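Local structure of MOBA relate protein (Mycobacterium sp., 2WAW) at residues G8-A13 with T32-T37; F146-E151 with S164-V169; C129-A132 with H137-W140. The protein is of unknown function but, as a MobA-like member of the GT-A superfamily, probably acts as a nucleotidyltransferase that uses a nucleoside triphosphate. All blocks are in the same frame, centred on the assembly; numbering follows the deposited sequence.

Contact 1: G8-A13 with T32-T37; sequences GVVLAA and TLLGAT
Val10 and Ala12 meet Leu34 and Thr37 in a buried, purely van der Waals packing of helix on sheet, where helix 33-42 packs on 6-12, first in the chain and an interior strand of the main sheet. The two short axes come within 10.8 Å of each other and run nearly antiparallel, at 168°. Because alternate residues of a strand face the same way, Val10 and Ala12 both direct their side chains toward the helix, while Val9 and Leu11 pack on helix 84-90 on the other side of the sheet.

Leu34 is the shared partner. Its CG is anti to the backbone N (chi1 -180°), which carries the branch out from the helix, and its methyl CD1 sits 3.9 Å from Ala12 CB. The same CD1 reaches Val10 CG1 at 4.3 Å, and CG1 in turn lies 4.3 Å from Thr37 CG2. One methyl of Val10 thus bridges Leu34 and Thr37, which lie about one turn apart on the same face of the helix. Thr37 is divided in its duties: the methyl faces the strand, whereas OG1 hydrogen-bonds to Gly104 O, just beyond strand 98-103. The helix start is capped by Thr32, the N-cap, whose OG1 accepts a hydrogen bond of 3.0 Å from Gly35 N.

From here the chain continues into strand 48-53, which is parallel to 6-12 and next to it, so the contact packs the connecting helix of a beta-alpha-beta crossover on its first strand. Such packing belongs to the Rossmann-like core of GT-A nucleotidyltransferases; Leu11, Ala12 and Ala13 begin the Leu-Ala-Ala-Gly sequence that, in MobA-like enzymes, opens the glycine-rich loop associated with nucleotide binding, and a similar role is likely here.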
loop_
_atom_site.group_PDB
_atom_site.type_symbol
_atom_site.label_atom_id
_atom_site.label_comp_id
_atom_site.label_asym_id
_atom_site.label_seq_id
_atom_site.Cartn_x
_atom_site.Cartn_y
_atom_site.Cartn_z
ATOM N N GLY A 8 2.586 5.397 7.216
ATOM C CA GLY A 8 2.061 4.401 6.276
ATOM C C GLY A 8 1.316 5.083 5.150
ATOM O O GLY A 8 0.628 6.070 5.375
ATOM N N VAL A 9 1.450 4.554 3.931
ATOM C CA VAL A 9 0.772 5.118 2.773
ATOM C C VAL A 9 0.099 3.949 2.049
ATOM O O VAL A 9 0.772 3.053 1.539
ATOM C CB VAL A 9 1.765 5.820 1.794
ATOM C CG1 VAL A 9 1.017 6.376 0.537
ATOM C CG2 VAL A 9 2.566 6.949 2.499
ATOM N N VAL A 10 -1.225 3.961 2.032
ATOM C CA VAL A 10 -2.001 2.959 1.323
ATOM C C VAL A 10 -2.442 3.575 0.002
ATOM O O VAL A 10 -3.238 4.537 -0.018
ATOM C CB VAL A 10 -3.222 2.532 2.143
ATOM C CG1 VAL A 10 -4.100 1.559 1.346
ATOM C CG2 VAL A 10 -2.807 1.868 3.439
ATOM N N LEU A 11 -1.911 3.034 -1.091
ATOM C CA LEU A 11 -2.236 3.535 -2.442
ATOM C C LEU A 11 -3.507 2.853 -2.916
ATOM O O LEU A 11 -3.528 1.629 -3.134
ATOM C CB LEU A 11 -1.067 3.289 -3.411
ATOM C CG LEU A 11 0.249 3.930 -2.956
ATOM C CD1 LEU A 11 1.392 3.397 -3.834
ATOM C CD2 LEU A 11 0.196 5.453 -3.084
ATOM N N ALA A 12 -4.579 3.638 -3.015
ATOM C CA ALA A 12 -5.910 3.088 -3.313
ATOM C C ALA A 12 -6.655 3.882 -4.378
ATOM O O ALA A 12 -7.887 3.922 -4.385
ATOM C CB ALA A 12 -6.741 2.966 -2.028
ATOM N N ALA A 13 -5.880 4.489 -5.271
ATOM C CA ALA A 13 -6.410 5.309 -6.365
ATOM C C ALA A 13 -6.329 4.537 -7.688
ATOM O O ALA A 13 -5.259 4.060 -8.092
ATOM C CB ALA A 13 -5.628 6.626 -6.453
ATOM N N THR A 32 -15.260 -4.262 3.267
ATOM C CA THR A 32 -14.937 -4.100 1.847
ATOM C C THR A 32 -13.459 -4.422 1.668
ATOM O O THR A 32 -12.708 -4.562 2.652
ATOM C CB THR A 32 -15.143 -2.658 1.366
ATOM O OG1 THR A 32 -14.380 -1.790 2.217
ATOM C CG2 THR A 32 -16.624 -2.241 1.421
ATOM N N LEU A 33 -13.009 -4.512 0.438
ATOM C CA LEU A 33 -11.626 -4.808 0.197
ATOM C C LEU A 33 -10.720 -3.726 0.774
ATOM O O LEU A 33 -9.845 -4.005 1.491
ATOM C CB LEU A 33 -11.400 -4.926 -1.306
ATOM C CG LEU A 33 -10.004 -5.178 -1.887
ATOM C CD1 LEU A 33 -9.384 -6.417 -1.322
ATOM C CD2 LEU A 33 -10.045 -5.219 -3.374
ATOM N N LEU A 34 -11.026 -2.481 0.500
ATOM C CA LEU A 34 -10.245 -1.436 1.101
ATOM C C LEU A 34 -10.360 -1.381 2.633
ATOM O O LEU A 34 -9.424 -1.112 3.289
ATOM C CB LEU A 34 -10.553 -0.077 0.514
ATOM C CG LEU A 34 -9.753 1.077 1.098
ATOM C CD1 LEU A 34 -8.279 0.925 0.873
ATOM C CD2 LEU A 34 -10.196 2.382 0.503
ATOM N N GLY A 35 -11.558 -1.619 3.140
ATOM C CA GLY A 35 -11.802 -1.654 4.585
ATOM C C GLY A 35 -10.953 -2.712 5.270
ATOM O O GLY A 35 -10.409 -2.495 6.359
ATOM N N ALA A 36 -10.812 -3.860 4.618
ATOM C CA ALA A 36 -9.986 -4.915 5.174
ATOM C C ALA A 36 -8.503 -4.522 5.240
ATOM O O ALA A 36 -7.819 -4.743 6.264
ATOM C CB ALA A 36 -10.170 -6.202 4.374
ATOM N N THR A 37 -8.014 -3.908 4.168
ATOM C CA THR A 37 -6.630 -3.427 4.143
ATOM C C THR A 37 -6.394 -2.345 5.206
ATOM O O THR A 37 -5.388 -2.369 5.911
ATOM C CB THR A 37 -6.253 -2.908 2.766
ATOM O OG1 THR A 37 -6.439 -3.975 1.827
ATOM C CG2 THR A 37 -4.798 -2.433 2.741
#

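Contact 2: F146-E151 with S164-V169; sequences FGDLAE and SGRHGV
Asp148, Arg166 and His167 all hold CG beside the backbone N and anti to the carbonyl carbon. In Asp148 (chi1 -54°) this swings the carboxylate off helix 146-150 toward the loop, and in the other two it brings guanidinium and imidazole back toward the helix; a bend at chi3 of Arg166 completes the approach. The groups converge on a single oxygen. Asp148 OD1 lies 4.1 Å from Arg166 NH1, at the edge of the guanidinium and near its plane, a distance beyond a salt bridge but still likely to give some electrostatic attraction. It also stands at the edge of the imidazole, 4.0 Å from His167 CE1. Neither pair lies flat on the other: the carboxylate plane is turned 52° from the guanidinium and 75° from the ring, and the side chains cross obliquely.

The loop that presents these two residues leaves helix 158-163 and leads into 169-173, an outermost strand of the main sheet. Its bend is an ST turn, in which Ser164 OG accepts a nearly straight hydrogen bond from Arg166 N at 3.2 Å while also being bonded to Leu161 O. Gly165, with positive phi, takes the chain out of the helix. Leu161 touches Asp148, Arg166 and His167 alike, giving this surface contact a common apolar neighbour. Within the loop, Arg166 CB rests 4.0 Å above one face of the His167 ring, offset toward its rim. Arg166 and His167 also touch a crystal neighbour, so their conformations may partly reflect lattice packing.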
loop_
_atom_site.group_PDB
_atom_site.type_symbol
_atom_site.label_atom_id
_atom_site.label_comp_id
_atom_site.label_asym_id
_atom_site.label_seq_id
_atom_site.Cartn_x
_atom_site.Cartn_y
_atom_site.Cartn_z
ATOM N N PHE A 146 12.742 10.267 -1.138
ATOM C CA PHE A 146 11.416 10.830 -1.427
ATOM C C PHE A 146 11.403 11.577 -2.773
ATOM O O PHE A 146 10.439 11.477 -3.520
ATOM C CB PHE A 146 10.949 11.776 -0.308
ATOM C CG PHE A 146 10.404 11.084 0.924
ATOM C CD1 PHE A 146 10.410 9.688 1.059
ATOM C CD2 PHE A 146 9.890 11.859 1.972
ATOM C CE1 PHE A 146 9.912 9.082 2.219
ATOM C CE2 PHE A 146 9.390 11.276 3.134
ATOM C CZ PHE A 146 9.396 9.864 3.265
ATOM N N GLY A 147 12.474 12.315 -3.078
ATOM C CA GLY A 147 12.581 13.006 -4.373
ATOM C C GLY A 147 12.499 12.080 -5.580
ATOM O O GLY A 147 11.816 12.382 -6.568
ATOM N N ASP A 148 13.182 10.937 -5.498
ATOM C CA ASP A 148 13.166 9.942 -6.573
ATOM C C ASP A 148 11.793 9.282 -6.763
ATOM O O ASP A 148 11.357 9.041 -7.897
ATOM C CB ASP A 148 14.252 8.883 -6.328
ATOM C CG ASP A 148 15.631 9.501 -6.136
ATOM O OD1 ASP A 148 16.397 9.544 -7.117
ATOM O OD2 ASP A 148 15.943 9.982 -5.021
ATOM N N LEU A 149 11.123 8.978 -5.650
ATOM C CA LEU A 149 9.751 8.494 -5.677
ATOM C C LEU A 149 8.845 9.459 -6.406
ATOM O O LEU A 149 8.018 9.045 -7.221
ATOM C CB LEU A 149 9.197 8.353 -4.267
ATOM C CG LEU A 149 9.322 7.053 -3.502
ATOM C CD1 LEU A 149 8.384 7.176 -2.328
ATOM C CD2 LEU A 149 8.960 5.839 -4.351
ATOM N N ALA A 150 8.992 10.740 -6.082
ATOM C CA ALA A 150 8.142 11.784 -6.636
ATOM C C ALA A 150 8.236 11.822 -8.161
ATOM O O ALA A 150 7.253 12.123 -8.836
ATOM C CB ALA A 150 8.490 13.132 -6.031
ATOM N N GLU A 151 9.414 11.477 -8.687
ATOM C CA GLU A 151 9.697 11.495 -10.130
ATOM C C GLU A 151 9.238 10.251 -10.905
ATOM O O GLU A 151 9.354 10.209 -12.133
ATOM C CB GLU A 151 11.195 11.711 -10.366
ATOM C CG GLU A 151 11.690 13.084 -9.960
ATOM C CD GLU A 151 13.202 13.158 -9.857
ATOM O OE1 GLU A 151 13.898 12.384 -10.552
ATOM O OE2 GLU A 151 13.694 13.998 -9.073
ATOM N N SER A 164 16.811 -0.596 -10.095
ATOM C CA SER A 164 17.774 0.293 -10.755
ATOM C C SER A 164 19.234 0.098 -10.323
ATOM O O SER A 164 20.153 0.378 -11.102
ATOM C CB SER A 164 17.389 1.760 -10.557
ATOM O OG SER A 164 17.833 2.250 -9.302
ATOM N N GLY A 165 19.442 -0.361 -9.088
ATOM C CA GLY A 165 20.790 -0.546 -8.536
ATOM C C GLY A 165 21.469 0.720 -8.022
ATOM O O GLY A 165 22.628 0.667 -7.575
ATOM N N ARG A 166 20.767 1.853 -8.080
ATOM C CA ARG A 166 21.319 3.123 -7.587
ATOM C C ARG A 166 21.273 3.214 -6.062
ATOM O O ARG A 166 22.054 3.957 -5.461
ATOM C CB ARG A 166 20.561 4.332 -8.153
ATOM C CG ARG A 166 20.328 4.341 -9.653
ATOM C CD ARG A 166 19.381 5.487 -9.991
ATOM N NE ARG A 166 18.249 5.059 -10.812
ATOM C CZ ARG A 166 17.059 5.658 -10.826
ATOM N NH1 ARG A 166 16.829 6.716 -10.054
ATOM N NH2 ARG A 166 16.091 5.193 -11.608
ATOM N N HIS A 167 20.341 2.481 -5.447
ATOM C CA HIS A 167 20.115 2.580 -4.005
ATOM C C HIS A 167 20.204 1.218 -3.350
ATOM O O HIS A 167 19.886 0.204 -3.981
ATOM C CB HIS A 167 18.735 3.175 -3.720
ATOM C CG HIS A 167 18.510 4.515 -4.355
ATOM N ND1 HIS A 167 17.632 4.703 -5.401
ATOM C CD2 HIS A 167 19.039 5.733 -4.085
ATOM C CE1 HIS A 167 17.629 5.979 -5.750
ATOM N NE2 HIS A 167 18.473 6.626 -4.967
ATOM N N GLY A 168 20.634 1.199 -2.090
ATOM C CA GLY A 168 20.633 -0.032 -1.302
ATOM C C GLY A 168 19.204 -0.501 -1.126
ATOM O O GLY A 168 18.302 0.302 -0.850
ATOM N N VAL A 169 19.000 -1.797 -1.323
ATOM C CA VAL A 169 17.687 -2.406 -1.183
ATOM C C VAL A 169 17.801 -3.595 -0.258
ATOM O O VAL A 169 18.399 -4.634 -0.613
ATOM C CB VAL A 169 17.107 -2.839 -2.550
ATOM C CG1 VAL A 169 15.773 -3.584 -2.370
ATOM C CG2 VAL A 169 16.934 -1.634 -3.469
#

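Contact 3: C129-A132 with H137-W140; sequences CEYA and HPFW
Tyr131 and Cys129 grip the His137-Pro138 peptide across a beta hairpin, formed by the antiparallel strands 126-131 and 134-142. A short bond runs from Tyr131 OH to His137 O, 2.6 Å long, and enters in the carbonyl plane on a lone pair. Tyr131 CG lies beside the backbone N and anti to the carbonyl carbon (chi1 -63°), which sends the ring across to the other strand with His137 O at its edge, in plane. The peptide before Pro138 is cis, placing His137 O and Pro138 CD on the same side of it; the phenol oxygen thus also touches that carbon, with Tyr131 OH 3.4 Å from Pro138 CD. Two residues earlier on the strand, Cys129 SG packs 3.6 Å from Pro138 CD, while Cys129 N gives Pro138 O only a weak hydrogen bond of 3.5 Å.

Further out, Pro138 is backed by Val114 and Leu117 of helix 111-121, and the Tyr131 ring by Val174 and Pro179. Strand 126-131 is held on its other edge by strand 169-173, where Glu130 also forms a salt bridge with Arg171. Spanning the corner at His137, Phe139 CE2 lies 3.5 Å above one face of the His137 imidazole, offset toward its rim.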
loop_
_atom_site.group_PDB
_atom_site.type_symbol
_atom_site.label_atom_id
_atom_site.label_comp_id
_atom_site.label_asym_id
_atom_site.label_seq_id
_atom_site.Cartn_x
_atom_site.Cartn_y
_atom_site.Cartn_z
ATOM N N CYS A 129 9.791 -6.647 1.285
ATOM C CA CYS A 129 9.534 -7.973 1.836
ATOM C C CYS A 129 9.883 -9.048 0.823
ATOM O O CYS A 129 9.519 -8.963 -0.355
ATOM C CB CYS A 129 8.084 -8.098 2.269
ATOM S SG CYS A 129 7.719 -7.074 3.743
ATOM N N GLU A 130 10.601 -10.055 1.289
ATOM C CA GLU A 130 10.944 -11.192 0.470
ATOM C C GLU A 130 10.164 -12.390 0.965
ATOM O O GLU A 130 10.458 -12.951 2.022
ATOM C CB GLU A 130 12.448 -11.465 0.505
ATOM C CG GLU A 130 12.843 -12.616 -0.397
ATOM C CD GLU A 130 14.340 -12.763 -0.522
ATOM O OE1 GLU A 130 15.036 -12.749 0.515
ATOM O OE2 GLU A 130 14.814 -12.905 -1.660
ATOM N N TYR A 131 9.145 -12.751 0.197
ATOM C CA TYR A 131 8.282 -13.876 0.515
ATOM C C TYR A 131 8.863 -15.155 -0.081
ATOM O O TYR A 131 9.877 -15.129 -0.795
ATOM C CB TYR A 131 6.904 -13.590 -0.064
ATOM C CG TYR A 131 6.239 -12.366 0.536
ATOM C CD1 TYR A 131 5.476 -12.482 1.698
ATOM C CD2 TYR A 131 6.361 -11.123 -0.055
ATOM C CE1 TYR A 131 4.846 -11.392 2.262
ATOM C CE2 TYR A 131 5.737 -10.006 0.501
ATOM C CZ TYR A 131 4.978 -10.152 1.664
ATOM O OH TYR A 131 4.333 -9.098 2.254
ATOM N N ALA A 132 8.228 -16.285 0.223
ATOM C CA ALA A 132 8.684 -17.582 -0.256
ATOM C C ALA A 132 8.718 -17.676 -1.797
ATOM O O ALA A 132 9.548 -18.401 -2.357
ATOM C CB ALA A 132 7.806 -18.663 0.327
ATOM N N HIS A 137 5.118 -6.102 -1.791
ATOM C CA HIS A 137 4.679 -5.168 -0.757
ATOM C C HIS A 137 4.498 -5.875 0.573
ATOM O O HIS A 137 4.244 -7.091 0.606
ATOM C CB HIS A 137 3.348 -4.509 -1.156
ATOM C CG HIS A 137 3.453 -3.561 -2.312
ATOM N ND1 HIS A 137 3.350 -3.977 -3.625
ATOM C CD2 HIS A 137 3.646 -2.221 -2.355
ATOM C CE1 HIS A 137 3.479 -2.932 -4.424
ATOM N NE2 HIS A 137 3.654 -1.855 -3.681
ATOM N N PRO A 138 4.650 -5.144 1.692
ATOM C CA PRO A 138 4.960 -3.703 1.807
ATOM C C PRO A 138 6.417 -3.336 1.495
ATOM O O PRO A 138 7.342 -4.179 1.652
ATOM C CB PRO A 138 4.593 -3.387 3.265
ATOM C CG PRO A 138 4.847 -4.710 4.007
ATOM C CD PRO A 138 4.466 -5.784 3.007
ATOM N N PHE A 139 6.602 -2.086 1.038
ATOM C CA PHE A 139 7.935 -1.545 0.760
ATOM C C PHE A 139 8.252 -0.453 1.775
ATOM O O PHE A 139 7.351 0.260 2.219
ATOM C CB PHE A 139 8.022 -0.911 -0.632
ATOM C CG PHE A 139 7.803 -1.861 -1.786
ATOM C CD1 PHE A 139 8.138 -3.214 -1.697
ATOM C CD2 PHE A 139 7.302 -1.361 -2.979
ATOM C CE1 PHE A 139 7.958 -4.071 -2.800
ATOM C CE2 PHE A 139 7.121 -2.195 -4.087
ATOM C CZ PHE A 139 7.435 -3.542 -3.995
ATOM N N TRP A 140 9.527 -0.329 2.142
ATOM C CA TRP A 140 10.000 0.810 2.917
ATOM C C TRP A 140 10.784 1.719 2.015
ATOM O O TRP A 140 11.627 1.255 1.263
ATOM C CB TRP A 140 10.877 0.320 4.073
ATOM C CG TRP A 140 11.845 1.327 4.630
ATOM C CD1 TRP A 140 13.143 1.519 4.252
ATOM C CD2 TRP A 140 11.597 2.252 5.702
ATOM N NE1 TRP A 140 13.718 2.509 5.017
ATOM C CE2 TRP A 140 12.788 2.981 5.909
ATOM C CE3 TRP A 140 10.475 2.545 6.497
ATOM C CZ2 TRP A 140 12.894 3.986 6.891
ATOM C CZ3 TRP A 140 10.580 3.529 7.472
ATOM C CH2 TRP A 140 11.779 4.246 7.656
#

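How the contacts relate
Along the chain the order is contact 1, contact 3, contact 2, with each closed before the next opens. Contacts 1 and 3 reach the same mixed sheet: strand 6-12 lies in its parallel half and is separated from 134-142 by strand 98-103, with centres about 17 Å apart. Contact 2 lies at the surface, its centre about 16 Å from that of contact 3 and 24 Å from that of contact 1; helix 146-150 directly follows strand 134-142, and the loop 164-168 leads into edge strand 169-173. None touches another. All six segments fall in the MobA-like family region, and the contacts sample its Rossmann-like core, its antiparallel hairpin and its surface.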